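Local coordinates for protein AP endonuclease, family 2 (Brucella melitensis biovar Abortus, PDB 3NGF) that probably isomerises hydroxypyruvate at a manganese site within a TIM barrel of the AP endonuclease family 2 type, at residues A33-Y46 and H60-W74. Sequence-based numbering, arbitrary orientation.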
loop_
_atom_site.group_PDB
_atom_site.type_symbol
_atom_site.label_atom_id
_atom_site.label_comp_id
_atom_site.label_asym_id
_atom_site.label_seq_id
_atom_site.Cartn_x
_atom_site.Cartn_y
_atom_site.Cartn_z
ATOM N N ALA A 33 1.524 -12.066 14.493
ATOM C CA ALA A 33 1.692 -11.609 15.880
ATOM C C ALA A 33 2.743 -12.447 16.648
ATOM O O ALA A 33 3.569 -11.887 17.385
ATOM C CB ALA A 33 0.338 -11.615 16.610
ATOM N N GLU A 34 2.742 -13.767 16.447
ATOM C CA GLU A 34 3.728 -14.655 17.112
ATOM C C GLU A 34 5.150 -14.406 16.591
ATOM O O GLU A 34 6.118 -14.641 17.320
ATOM C CB GLU A 34 3.338 -16.130 16.954
ATOM C CG GLU A 34 2.110 -16.538 17.804
ATOM C CD GLU A 34 1.681 -17.985 17.590
ATOM O OE1 GLU A 34 2.337 -18.685 16.784
ATOM O OE2 GLU A 34 0.695 -18.423 18.243
ATOM N N ALA A 35 5.265 -13.893 15.360
ATOM C CA ALA A 35 6.566 -13.563 14.756
ATOM C C ALA A 35 7.022 -12.182 15.239
ATOM O O ALA A 35 8.119 -11.773 14.949
ATOM C CB ALA A 35 6.488 -13.616 13.199
ATOM N N GLY A 36 6.165 -11.484 15.992
ATOM C CA GLY A 36 6.502 -10.204 16.593
ATOM C C GLY A 36 6.119 -8.971 15.803
ATOM O O GLY A 36 6.629 -7.881 16.078
ATOM N N PHE A 37 5.232 -9.118 14.815
ATOM C CA PHE A 37 4.677 -7.931 14.136
ATOM C C PHE A 37 3.557 -7.343 14.994
ATOM O O PHE A 37 2.745 -8.082 15.544
ATOM C CB PHE A 37 4.144 -8.292 12.751
ATOM C CG PHE A 37 5.231 -8.624 11.758
ATOM C CD1 PHE A 37 5.878 -7.624 11.029
ATOM C CD2 PHE A 37 5.613 -9.932 11.570
ATOM C CE1 PHE A 37 6.891 -7.938 10.133
ATOM C CE2 PHE A 37 6.635 -10.256 10.667
ATOM C CZ PHE A 37 7.267 -9.255 9.955
ATOM N N GLY A 38 3.530 -6.018 15.098
ATOM C CA GLY A 38 2.447 -5.294 15.780
ATOM C C GLY A 38 1.415 -4.755 14.807
ATOM O O GLY A 38 0.335 -4.307 15.220
ATOM N N GLY A 39 1.741 -4.781 13.518
ATOM C CA GLY A 39 0.846 -4.283 12.476
ATOM C C GLY A 39 0.787 -5.218 11.294
ATOM O O GLY A 39 1.734 -5.987 11.047
ATOM N N VAL A 40 -0.334 -5.165 10.565
ATOM C CA VAL A 40 -0.490 -5.937 9.345
ATOM C C VAL A 40 -1.118 -5.079 8.233
ATOM O O VAL A 40 -1.780 -4.066 8.499
ATOM C CB VAL A 40 -1.338 -7.210 9.542
ATOM C CG1 VAL A 40 -0.647 -8.184 10.507
ATOM C CG2 VAL A 40 -2.743 -6.862 10.038
ATOM N N GLU A 41 -0.911 -5.525 7.010
ATOM C CA GLU A 41 -1.572 -4.970 5.822
ATOM C C GLU A 41 -1.968 -6.131 4.935
ATOM O O GLU A 41 -1.441 -7.241 5.087
ATOM C CB GLU A 41 -0.653 -4.013 5.075
ATOM C CG GLU A 41 0.616 -4.650 4.485
ATOM C CD GLU A 41 1.487 -3.655 3.744
ATOM O OE1 GLU A 41 1.477 -2.453 4.102
ATOM O OE2 GLU A 41 2.197 -4.091 2.794
ATOM N N PHE A 42 -2.840 -5.871 3.965
ATOM C CA PHE A 42 -3.158 -6.855 2.937
ATOM C C PHE A 42 -3.894 -6.125 1.831
ATOM O O PHE A 42 -4.199 -4.949 1.995
ATOM C CB PHE A 42 -3.976 -8.068 3.471
ATOM C CG PHE A 42 -5.064 -7.695 4.437
ATOM C CD1 PHE A 42 -6.208 -7.053 3.988
ATOM C CD2 PHE A 42 -4.936 -7.966 5.782
ATOM C CE1 PHE A 42 -7.228 -6.687 4.891
ATOM C CE2 PHE A 42 -5.950 -7.614 6.677
ATOM C CZ PHE A 42 -7.074 -6.993 6.247
ATOM N N LEU A 43 -4.157 -6.769 0.698
ATOM C CA LEU A 43 -4.790 -6.053 -0.406
ATOM C C LEU A 43 -6.288 -5.876 -0.183
ATOM O O LEU A 43 -6.775 -4.742 -0.034
ATOM C CB LEU A 43 -4.500 -6.757 -1.735
ATOM C CG LEU A 43 -3.098 -6.421 -2.237
ATOM C CD1 LEU A 43 -2.065 -7.153 -1.456
ATOM C CD2 LEU A 43 -2.953 -6.687 -3.746
ATOM N N PHE A 44 -7.015 -6.989 -0.109
ATOM C CA PHE A 44 -8.483 -6.945 -0.127
ATOM C C PHE A 44 -9.133 -7.767 0.969
ATOM O O PHE A 44 -8.949 -8.980 1.023
ATOM C CB PHE A 44 -9.024 -7.392 -1.501
ATOM C CG PHE A 44 -8.321 -6.761 -2.677
ATOM C CD1 PHE A 44 -8.456 -5.406 -2.955
ATOM C CD2 PHE A 44 -7.521 -7.523 -3.522
ATOM C CE1 PHE A 44 -7.818 -4.819 -4.049
ATOM C CE2 PHE A 44 -6.872 -6.935 -4.599
ATOM C CZ PHE A 44 -7.025 -5.585 -4.867
ATOM N N PRO A 45 -9.918 -7.119 1.841
ATOM C CA PRO A 45 -10.655 -7.854 2.875
ATOM C C PRO A 45 -12.069 -8.288 2.466
ATOM O O PRO A 45 -12.780 -8.899 3.275
ATOM C CB PRO A 45 -10.766 -6.824 3.979
ATOM C CG PRO A 45 -10.883 -5.542 3.242
ATOM C CD PRO A 45 -10.016 -5.664 2.031
ATOM N N TYR A 46 -12.475 -7.997 1.231
ATOM C CA TYR A 46 -13.895 -7.944 0.884
ATOM C C TYR A 46 -14.567 -9.310 0.784
ATOM O O TYR A 46 -15.804 -9.371 0.788
ATOM C CB TYR A 46 -14.123 -7.098 -0.388
ATOM C CG TYR A 46 -13.495 -5.731 -0.227
ATOM C CD1 TYR A 46 -13.985 -4.838 0.710
ATOM C CD2 TYR A 46 -12.367 -5.366 -0.934
ATOM C CE1 TYR A 46 -13.411 -3.634 0.919
ATOM C CE2 TYR A 46 -11.781 -4.146 -0.737
ATOM C CZ TYR A 46 -12.286 -3.283 0.207
ATOM O OH TYR A 46 -11.703 -2.050 0.431
ATOM N N HIS A 60 -5.353 -10.841 18.453
ATOM C CA HIS A 60 -3.933 -10.986 18.235
ATOM C C HIS A 60 -3.128 -9.686 18.424
ATOM O O HIS A 60 -1.940 -9.638 18.064
ATOM C CB HIS A 60 -3.708 -11.651 16.869
ATOM C CG HIS A 60 -4.393 -12.976 16.762
ATOM N ND1 HIS A 60 -4.060 -14.029 17.579
ATOM C CD2 HIS A 60 -5.423 -13.408 15.995
ATOM C CE1 HIS A 60 -4.845 -15.059 17.319
ATOM N NE2 HIS A 60 -5.677 -14.714 16.357
ATOM N N ASN A 61 -3.766 -8.664 18.989
ATOM C CA ASN A 61 -3.108 -7.393 19.294
ATOM C C ASN A 61 -2.369 -6.806 18.103
ATOM O O ASN A 61 -1.149 -6.603 18.146
ATOM C CB ASN A 61 -2.148 -7.585 20.453
ATOM C CG ASN A 61 -2.816 -8.216 21.632
ATOM O OD1 ASN A 61 -2.576 -9.393 21.951
ATOM N ND2 ASN A 61 -3.692 -7.461 22.279
ATOM N N LEU A 62 -3.120 -6.563 17.032
ATOM C CA LEU A 62 -2.552 -6.067 15.784
ATOM C C LEU A 62 -3.272 -4.811 15.319
ATOM O O LEU A 62 -4.471 -4.681 15.524
ATOM C CB LEU A 62 -2.704 -7.106 14.683
ATOM C CG LEU A 62 -1.868 -8.385 14.767
ATOM C CD1 LEU A 62 -2.366 -9.418 13.720
ATOM C CD2 LEU A 62 -0.374 -8.078 14.566
ATOM N N THR A 63 -2.522 -3.905 14.711
ATOM C CA THR A 63 -3.059 -2.709 14.057
ATOM C C THR A 63 -3.195 -2.985 12.569
ATOM O O THR A 63 -2.269 -3.515 11.936
ATOM C CB THR A 63 -2.085 -1.545 14.227
ATOM O OG1 THR A 63 -1.993 -1.210 15.615
ATOM C CG2 THR A 63 -2.501 -0.329 13.369
ATOM N N GLN A 64 -4.323 -2.578 11.992
ATOM C CA GLN A 64 -4.516 -2.636 10.548
ATOM C C GLN A 64 -3.936 -1.360 9.947
ATOM O O GLN A 64 -4.448 -0.262 10.198
ATOM C CB GLN A 64 -6.001 -2.741 10.183
ATOM C CG GLN A 64 -6.220 -2.955 8.667
ATOM C CD GLN A 64 -5.770 -4.329 8.183
ATOM O OE1 GLN A 64 -6.033 -5.324 8.848
ATOM N NE2 GLN A 64 -5.140 -4.398 6.987
ATOM N N VAL A 65 -2.841 -1.497 9.203
ATOM C CA VAL A 65 -2.091 -0.322 8.727
ATOM C C VAL A 65 -2.583 0.174 7.375
ATOM O O VAL A 65 -2.564 1.391 7.109
ATOM C CB VAL A 65 -0.601 -0.665 8.677
ATOM C CG1 VAL A 65 0.199 0.412 8.008
ATOM C CG2 VAL A 65 -0.101 -0.978 10.140
ATOM N N LEU A 66 -3.039 -0.743 6.533
ATOM C CA LEU A 66 -3.362 -0.420 5.135
ATOM C C LEU A 66 -4.193 -1.533 4.526
ATOM O O LEU A 66 -4.000 -2.705 4.847
ATOM C CB LEU A 66 -2.061 -0.254 4.315
ATOM C CG LEU A 66 -2.251 -0.011 2.795
ATOM C CD1 LEU A 66 -2.557 1.431 2.574
ATOM C CD2 LEU A 66 -1.020 -0.453 1.988
ATOM N N PHE A 67 -5.119 -1.169 3.644
ATOM C CA PHE A 67 -5.631 -2.086 2.629
ATOM C C PHE A 67 -6.159 -1.288 1.432
ATOM O O PHE A 67 -6.110 -0.041 1.420
ATOM C CB PHE A 67 -6.655 -3.097 3.170
ATOM C CG PHE A 67 -7.893 -2.471 3.778
ATOM C CD1 PHE A 67 -9.023 -2.237 2.978
ATOM C CD2 PHE A 67 -7.914 -2.098 5.116
ATOM C CE1 PHE A 67 -10.188 -1.659 3.524
ATOM C CE2 PHE A 67 -9.040 -1.548 5.677
ATOM C CZ PHE A 67 -10.181 -1.322 4.889
ATOM N N ASN A 68 -6.535 -2.001 0.383
ATOM C CA ASN A 68 -6.957 -1.345 -0.861
ATOM C C ASN A 68 -8.458 -1.240 -0.958
ATOM O O ASN A 68 -9.194 -2.112 -0.484
ATOM C CB ASN A 68 -6.478 -2.118 -2.084
ATOM C CG ASN A 68 -4.991 -2.223 -2.187
ATOM O OD1 ASN A 68 -4.256 -1.728 -1.347
ATOM N ND2 ASN A 68 -4.522 -2.897 -3.255
ATOM N N MET A 69 -8.920 -0.199 -1.643
ATOM C CA MET A 69 -10.317 -0.129 -2.047
ATOM C C MET A 69 -10.629 -1.233 -3.089
ATOM O O MET A 69 -9.712 -1.769 -3.720
ATOM C CB MET A 69 -10.617 1.261 -2.612
ATOM C CG MET A 69 -10.311 2.400 -1.645
ATOM S SD MET A 69 -10.922 3.952 -2.272
ATOM C CE MET A 69 -10.707 5.031 -0.841
ATOM N N PRO A 70 -11.914 -1.572 -3.281
ATOM C CA PRO A 70 -12.246 -2.622 -4.260
ATOM C C PRO A 70 -11.629 -2.297 -5.636
ATOM O O PRO A 70 -11.661 -1.134 -6.074
ATOM C CB PRO A 70 -13.771 -2.592 -4.300
ATOM C CG PRO A 70 -14.180 -2.064 -2.973
ATOM C CD PRO A 70 -13.101 -1.112 -2.540
ATOM N N PRO A 71 -11.058 -3.298 -6.309
ATOM C CA PRO A 71 -10.321 -3.061 -7.558
ATOM C C PRO A 71 -11.117 -3.208 -8.866
ATOM O O PRO A 71 -10.566 -2.978 -9.948
ATOM C CB PRO A 71 -9.281 -4.157 -7.501
ATOM C CG PRO A 71 -10.010 -5.279 -6.910
ATOM C CD PRO A 71 -10.921 -4.695 -5.876
ATOM N N GLY A 72 -12.387 -3.586 -8.763
ATOM C CA GLY A 72 -13.170 -4.022 -9.931
ATOM C C GLY A 72 -13.051 -5.529 -10.109
ATOM O O GLY A 72 -12.876 -6.250 -9.138
ATOM N N ASP A 73 -13.128 -5.998 -11.346
ATOM C CA ASP A 73 -13.095 -7.432 -11.650
ATOM C C ASP A 73 -11.644 -7.916 -11.790
ATOM O O ASP A 73 -11.102 -7.935 -12.887
ATOM C CB ASP A 73 -13.871 -7.687 -12.949
ATOM C CG ASP A 73 -14.121 -9.158 -13.232
ATOM O OD1 ASP A 73 -13.565 -10.047 -12.542
ATOM O OD2 ASP A 73 -14.900 -9.416 -14.186
ATOM N N TRP A 74 -11.034 -8.296 -10.674
ATOM C CA TRP A 74 -9.612 -8.712 -10.640
ATOM C C TRP A 74 -9.331 -9.925 -11.521
ATOM O O TRP A 74 -8.359 -9.940 -12.298
ATOM C CB TRP A 74 -9.180 -9.017 -9.215
ATOM C CG TRP A 74 -7.673 -9.177 -9.060
ATOM C CD1 TRP A 74 -6.949 -10.332 -9.213
ATOM C CD2 TRP A 74 -6.724 -8.152 -8.735
ATOM N NE1 TRP A 74 -5.613 -10.085 -8.997
ATOM C CE2 TRP A 74 -5.446 -8.760 -8.705
ATOM C CE3 TRP A 74 -6.826 -6.781 -8.479
ATOM C CZ2 TRP A 74 -4.279 -8.040 -8.427
ATOM C CZ3 TRP A 74 -5.671 -6.072 -8.188
ATOM C CH2 TRP A 74 -4.413 -6.701 -8.158
HETATM O O HOH W 1 1.005 -8.589 18.057
HETATM O O HOH W 2 -0.431 -2.902 17.434
#
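Val40 lies between two backbone hydrogen bonds that join neighbouring parallel strands 39-41 and 63-68: its N donates to Thr63 O (2.9 Å), and its O accepts from Val65 N (2.9 Å). Its CG1 meets Leu62 CD1 at 3.8 Å; both branched side chains also touch Leu57 of helix 50-59, filling the layer between sheet and helix. On that face Gln64 NE2 sits over one face of the Phe42 ring, near its rim, with the amide tilted 57° to the ring. A bend at chi2 (69°) carries NE2 forward along its own strand to Leu66 O, 3.0 Å away, above the carbonyl plane; OE1 is buried without a partner. Further toward the C-terminal ends of both segments, Tyr46 OH donates to Asn68 O (2.7 Å), and Pro70 CG packs over a face of the tyrosine ring, a CH-pi contact. Phe44, flat and apolar, takes Pro71 CG over its face and turns an edge toward the Trp74 six-membered ring. Across the sheet, Glu41 runs beside Leu66 into the barrel, its carboxylate held by His209, Asn15 and Gln211, the last a manganese ligand. The paired strands of this beta-alpha-beta unit thus place a second-shell carboxylate that probably helps orient Gln211 and may tune the electrostatics of the metal site.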